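Local coordinates for protein sulfoquinovosidase (Escherichia coli, PDB 5AEG) that hydrolyses sulfoquinovosyl diacylglycerides and simple sulfoquinovosides to release sulfoquinovose, which is then degraded by sulfoglycolysis, at residues S485-A490 with C525-F530; P250-D255 with Q329-I334. All blocks are in the same frame, centred on the assembly; numbering follows the deposited sequence.

Interaction 1 of 2, residues S485-A490 with C525-F530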
loop_
_atom_site.group_PDB
_atom_site.type_symbol
_atom_site.label_atom_id
_atom_site.label_comp_id
_atom_site.label_asym_id
_atom_site.label_seq_id
_atom_site.Cartn_x
_atom_site.Cartn_y
_atom_site.Cartn_z
ATOM N N SER A 485 8.472 9.821 -2.834
ATOM C CA SER A 485 7.079 9.425 -2.838
ATOM C C SER A 485 6.831 8.199 -1.933
ATOM O O SER A 485 5.668 7.903 -1.533
ATOM C CB SER A 485 6.623 9.223 -4.328
ATOM O OG SER A 485 7.167 8.000 -4.830
ATOM N N VAL A 486 7.895 7.437 -1.631
ATOM C CA VAL A 486 7.769 6.288 -0.757
ATOM C C VAL A 486 7.350 6.689 0.697
ATOM O O VAL A 486 6.675 5.919 1.402
ATOM C CB VAL A 486 9.078 5.437 -0.746
ATOM C CG1 VAL A 486 8.939 4.268 0.190
ATOM C CG2 VAL A 486 9.463 4.986 -2.191
ATOM N N VAL A 487 7.803 7.862 1.134
ATOM C CA VAL A 487 7.487 8.276 2.503
ATOM C C VAL A 487 5.997 8.578 2.786
ATOM O O VAL A 487 5.439 7.974 3.664
ATOM C CB VAL A 487 8.390 9.413 3.000
ATOM C CG1 VAL A 487 8.167 9.651 4.480
ATOM C CG2 VAL A 487 9.871 9.048 2.788
ATOM N N PRO A 488 5.312 9.410 1.974
ATOM C CA PRO A 488 3.856 9.481 2.131
ATOM C C PRO A 488 3.167 8.162 1.924
ATOM O O PRO A 488 2.192 7.887 2.615
ATOM C CB PRO A 488 3.396 10.553 1.140
ATOM C CG PRO A 488 4.560 10.832 0.267
ATOM C CD PRO A 488 5.815 10.376 1.015
ATOM N N ALA A 489 3.711 7.281 1.071
ATOM C CA ALA A 489 3.147 5.943 0.903
ATOM C C ALA A 489 3.191 5.139 2.200
ATOM O O ALA A 489 2.207 4.488 2.614
ATOM C CB ALA A 489 3.851 5.271 -0.262
ATOM N N ALA A 490 4.335 5.154 2.890
ATOM C CA ALA A 490 4.438 4.480 4.178
ATOM C C ALA A 490 3.483 5.073 5.251
ATOM O O ALA A 490 2.859 4.343 6.000
ATOM C CB ALA A 490 5.832 4.589 4.721
ATOM N N CYS A 525 19.631 3.075 -0.841
ATOM C CA CYS A 525 20.126 2.118 0.118
ATOM C C CYS A 525 20.155 2.769 1.509
ATOM O O CYS A 525 19.837 2.124 2.492
ATOM C CB CYS A 525 21.537 1.620 -0.288
ATOM S SG CYS A 525 22.087 0.251 0.758
ATOM N N ASP A 526 20.593 4.026 1.594
ATOM C CA ASP A 526 20.622 4.733 2.905
ATOM C C ASP A 526 19.211 4.818 3.553
ATOM O O ASP A 526 19.059 4.797 4.780
ATOM C CB ASP A 526 21.154 6.124 2.734
ATOM C CG ASP A 526 22.681 6.213 2.534
ATOM O OD1 ASP A 526 23.347 5.136 2.548
ATOM O OD2 ASP A 526 23.113 7.405 2.300
ATOM N N PHE A 527 18.204 5.030 2.711
ATOM C CA PHE A 527 16.822 5.124 3.164
ATOM C C PHE A 527 16.339 3.767 3.663
ATOM O O PHE A 527 15.885 3.623 4.819
ATOM C CB PHE A 527 15.993 5.670 1.973
ATOM C CG PHE A 527 14.473 5.599 2.131
ATOM C CD1 PHE A 527 13.816 5.683 3.330
ATOM C CD2 PHE A 527 13.708 5.477 0.965
ATOM C CE1 PHE A 527 12.423 5.654 3.362
ATOM C CE2 PHE A 527 12.328 5.571 0.999
ATOM C CZ PHE A 527 11.673 5.626 2.187
ATOM N N SER A 528 16.474 2.730 2.816
ATOM C CA SER A 528 15.983 1.435 3.132
ATOM C C SER A 528 16.589 0.747 4.375
ATOM O O SER A 528 15.909 -0.052 5.044
ATOM C CB SER A 528 16.023 0.484 1.891
ATOM O OG SER A 528 15.145 0.974 0.874
ATOM N N ALA A 529 17.809 1.088 4.713
ATOM C CA ALA A 529 18.437 0.592 5.941
ATOM C C ALA A 529 17.729 1.097 7.205
ATOM O O ALA A 529 17.946 0.523 8.270
ATOM C CB ALA A 529 19.897 1.057 5.977
ATOM N N PHE A 530 16.902 2.141 7.070
ATOM C CA PHE A 530 15.997 2.642 8.130
ATOM C C PHE A 530 14.525 2.351 7.945
ATOM O O PHE A 530 13.668 3.216 8.153
ATOM C CB PHE A 530 16.332 4.123 8.373
ATOM C CG PHE A 530 17.720 4.280 8.959
ATOM C CD1 PHE A 530 17.906 4.218 10.341
ATOM C CD2 PHE A 530 18.813 4.426 8.161
ATOM C CE1 PHE A 530 19.148 4.367 10.927
ATOM C CE2 PHE A 530 20.086 4.532 8.729
ATOM C CZ PHE A 530 20.249 4.550 10.126
#

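Interaction 2 of 2, residues P250-D255 with Q329-I334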
loop_
_atom_site.group_PDB
_atom_site.type_symbol
_atom_site.label_atom_id
_atom_site.label_comp_id
_atom_site.label_asym_id
_atom_site.label_seq_id
_atom_site.Cartn_x
_atom_site.Cartn_y
_atom_site.Cartn_z
ATOM N N PRO A 250 9.292 -12.834 9.990
ATOM C CA PRO A 250 10.301 -13.840 10.341
ATOM C C PRO A 250 11.558 -13.224 10.775
ATOM O O PRO A 250 11.953 -12.157 10.239
ATOM C CB PRO A 250 10.501 -14.619 9.075
ATOM C CG PRO A 250 9.248 -14.386 8.254
ATOM C CD PRO A 250 8.737 -13.033 8.642
ATOM N N ASP A 251 12.239 -13.917 11.684
ATOM C CA ASP A 251 13.491 -13.434 12.273
ATOM C C ASP A 251 14.574 -13.129 11.242
ATOM O O ASP A 251 15.389 -12.265 11.440
ATOM C CB ASP A 251 14.047 -14.431 13.313
ATOM C CG ASP A 251 15.098 -13.769 14.223
ATOM O OD1 ASP A 251 14.711 -12.802 14.932
ATOM O OD2 ASP A 251 16.283 -14.080 14.093
ATOM N N TRP A 252 14.556 -13.855 10.133
ATOM C CA TRP A 252 15.608 -13.746 9.140
ATOM C C TRP A 252 15.515 -12.433 8.277
ATOM O O TRP A 252 16.502 -12.017 7.626
ATOM C CB TRP A 252 15.676 -15.021 8.270
ATOM C CG TRP A 252 14.399 -15.341 7.549
ATOM C CD1 TRP A 252 13.451 -16.216 7.949
ATOM C CD2 TRP A 252 13.944 -14.800 6.287
ATOM N NE1 TRP A 252 12.465 -16.285 7.024
ATOM C CE2 TRP A 252 12.726 -15.416 6.003
ATOM C CE3 TRP A 252 14.501 -13.901 5.339
ATOM C CZ2 TRP A 252 12.000 -15.144 4.862
ATOM C CZ3 TRP A 252 13.795 -13.625 4.189
ATOM C CH2 TRP A 252 12.557 -14.258 3.937
ATOM N N ILE A 253 14.353 -11.789 8.297
ATOM C CA ILE A 253 14.178 -10.473 7.618
ATOM C C ILE A 253 15.154 -9.414 8.095
ATOM O O ILE A 253 15.656 -8.640 7.305
ATOM C CB ILE A 253 12.726 -9.942 7.744
ATOM C CG1 ILE A 253 11.753 -10.891 7.036
ATOM C CG2 ILE A 253 12.640 -8.555 7.085
ATOM C CD1 ILE A 253 11.794 -10.890 5.518
ATOM N N TYR A 254 15.527 -9.505 9.368
ATOM C CA TYR A 254 16.434 -8.560 9.971
ATOM C C TYR A 254 17.912 -8.813 9.698
ATOM O O TYR A 254 18.779 -8.005 10.120
ATOM C CB TYR A 254 16.211 -8.558 11.501
ATOM C CG TYR A 254 14.792 -8.376 11.890
ATOM C CD1 TYR A 254 14.190 -7.169 11.832
ATOM C CD2 TYR A 254 14.058 -9.425 12.389
ATOM C CE1 TYR A 254 12.843 -7.015 12.180
ATOM C CE2 TYR A 254 12.729 -9.297 12.728
ATOM C CZ TYR A 254 12.135 -8.067 12.612
ATOM O OH TYR A 254 10.837 -7.944 12.930
ATOM N N ASP A 255 18.235 -9.922 9.025
ATOM C CA ASP A 255 19.609 -10.382 8.950
ATOM C C ASP A 255 20.397 -9.881 7.738
ATOM O O ASP A 255 21.615 -10.207 7.577
ATOM C CB ASP A 255 19.680 -11.882 9.057
ATOM C CG ASP A 255 19.199 -12.383 10.370
ATOM O OD1 ASP A 255 19.148 -11.657 11.370
ATOM O OD2 ASP A 255 18.832 -13.536 10.400
ATOM N N GLN A 329 17.836 -17.253 2.340
ATOM C CA GLN A 329 16.503 -17.687 1.875
ATOM C C GLN A 329 16.336 -17.433 0.381
ATOM O O GLN A 329 17.039 -16.571 -0.204
ATOM C CB GLN A 329 15.453 -16.902 2.648
ATOM C CG GLN A 329 15.345 -17.273 4.121
ATOM C CD GLN A 329 14.748 -18.674 4.319
ATOM O OE1 GLN A 329 13.895 -19.100 3.602
ATOM N NE2 GLN A 329 15.285 -19.397 5.227
ATOM N N PHE A 330 15.435 -18.189 -0.256
ATOM C CA PHE A 330 15.147 -17.997 -1.666
ATOM C C PHE A 330 13.726 -17.505 -1.783
ATOM O O PHE A 330 12.780 -18.104 -1.204
ATOM C CB PHE A 330 15.256 -19.311 -2.503
ATOM C CG PHE A 330 15.002 -19.089 -3.947
ATOM C CD1 PHE A 330 15.950 -18.454 -4.722
ATOM C CD2 PHE A 330 13.799 -19.426 -4.511
ATOM C CE1 PHE A 330 15.702 -18.208 -6.064
ATOM C CE2 PHE A 330 13.553 -19.169 -5.858
ATOM C CZ PHE A 330 14.490 -18.551 -6.610
ATOM N N LEU A 331 13.572 -16.434 -2.527
ATOM C CA LEU A 331 12.242 -15.834 -2.727
ATOM C C LEU A 331 11.864 -15.768 -4.192
ATOM O O LEU A 331 12.693 -15.470 -5.067
ATOM C CB LEU A 331 12.164 -14.430 -2.105
ATOM C CG LEU A 331 12.292 -14.262 -0.606
ATOM C CD1 LEU A 331 13.736 -14.226 -0.170
ATOM C CD2 LEU A 331 11.614 -12.970 -0.126
ATOM N N ALA A 332 10.604 -15.984 -4.482
ATOM C CA ALA A 332 10.128 -16.104 -5.875
ATOM C C ALA A 332 9.053 -15.097 -6.208
ATOM O O ALA A 332 9.086 -14.020 -5.676
ATOM C CB ALA A 332 9.719 -17.560 -6.135
ATOM N N TYR A 333 8.149 -15.390 -7.137
ATOM C CA TYR A 333 7.201 -14.437 -7.666
ATOM C C TYR A 333 5.954 -15.203 -8.111
ATOM O O TYR A 333 6.075 -16.290 -8.756
ATOM C CB TYR A 333 7.807 -13.697 -8.875
ATOM C CG TYR A 333 6.894 -12.765 -9.594
ATOM C CD1 TYR A 333 5.921 -13.244 -10.515
ATOM C CD2 TYR A 333 6.982 -11.403 -9.444
ATOM C CE1 TYR A 333 5.054 -12.366 -11.144
ATOM C CE2 TYR A 333 6.117 -10.521 -10.095
ATOM C CZ TYR A 333 5.143 -11.018 -10.939
ATOM O OH TYR A 333 4.316 -10.197 -11.588
ATOM N N ILE A 334 4.796 -14.581 -7.876
ATOM C CA ILE A 334 3.514 -15.073 -8.350
ATOM C C ILE A 334 2.551 -13.889 -8.521
ATOM O O ILE A 334 2.687 -12.842 -7.834
ATOM C CB ILE A 334 2.944 -16.192 -7.432
ATOM C CG1 ILE A 334 1.661 -16.763 -8.083
ATOM C CG2 ILE A 334 2.601 -15.751 -6.021
ATOM C CD1 ILE A 334 1.270 -18.080 -7.464
#

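Interaction 1 of 2, residues S485-A490 with C525-F530
Phe527 reaches from helix 518-528 to two neighbouring valines of helix 486-495, and its ring tip carries the whole contact. The tight part lies at Val486. There CG1 comes within 3.6 Å of Phe527 CZ, while CB sits 3.7 Å from Phe527 CE2, in the plane of the ring. Val486 therefore meets the CE2–CZ edge of the phenyl group and not a face, so this is aliphatic packing against a ring edge. The anti position of Val486 CG1 relative to the backbone N (chi1 179°) brings that methyl beside CZ and CE2, near the ring plane. Val487 gives the looser half: its CG2 alone makes the contact, 3.9 Å from Phe527 CZ, and it approaches the ring obliquely. The remaining distance is spanned by Phe527 itself, whose CG is turned anti to the backbone N (chi1 169°) and carries the ring straight away from its own helix. The backbones consequently stay well apart, with 9.9 Å between the CA atoms of Val487 and Phe527, and no hydrogen bond crosses between the segments. The two segments bury 115 Å² between them, and the contact is a bridge made by one long side chain rather than close helix-to-helix packing. It has no solvent side, because all three touching residues are buried and other parts of the chain fill in around them. Val486 also packs on His501 and Ser503 of strand 501-505, one of the parallel strands of the family 31 TIM barrel. Tyr607 of strand 607-609 touches both Val487 and Phe527, and Pro617 adds to the packing on Phe527, so strand 607-609 and the loop at Pro617, both later in the chain than the barrel, cover this junction between two barrel-domain helices.

Interaction 2 of 2, residues P250-D255 with Q329-I334
Trp252 and Gln329 bring the two backbones to their nearest approach, 8.3 Å between CA atoms, where a turn with helical backbone angles leading to strand 257-260 faces the start of barrel strand 329-334. The indole covers the gap. Gln329 CG lies over the centre of its six-membered ring, 3.6 Å from the centroid and 12° off the ring normal, a CH-pi contact made through the aliphatic part of the glutamine. Gln329 CB follows over the same ring, 4.0 Å from Trp252 CZ3. A bend at chi2 (-70°) turns the chain, and the amide plane ends 27° from that of the indole. On the opposite face, toward the rim, Ile253 CD1 packs from within the turn, and the ring is held between two aliphatic groups. Leu331, two residues along the strand, adds a looser touch: its CD1 approaches Trp252 CH2 obliquely at 4.3 Å. No hydrogen bond joins the segments. The polar edge of the indole is used elsewhere, Trp252 NE1 donating to Glu449 O, which should help fix the rotation of the ring, and Trp252 O accepts a hydrogen bond from Asn283 ND2. Adhesion between the segments thus rests on dispersion and CH-pi contact, while the indole N-H and the carbonyl of Trp252 are satisfied outside them.

How the interactions relate
Both contacts belong to the family 31 TIM-barrel domain, with centres 19 Å and nearest atoms about 9 Å apart. Along the chain, interaction 2 closes at residue 334, before interaction 1 opens at 485. Interaction 2 ties the approach to the first barrel strand, 257-260, to the third, 329-334, whereas interaction 1 joins two helices of the later half of the barrel, 486-495 and 518-528, which precede and follow strand 501-505 along the chain. Strand 329-334 also carries Tyr333, whose OH is hydrogen-bonded to Asp405 OD2, the nucleophile, and the side chains of Val486 and the proposed proton donor Asp472 lie about 10 Å apart. The two contacts thus lie in separate parts of a barrel that carries one active site.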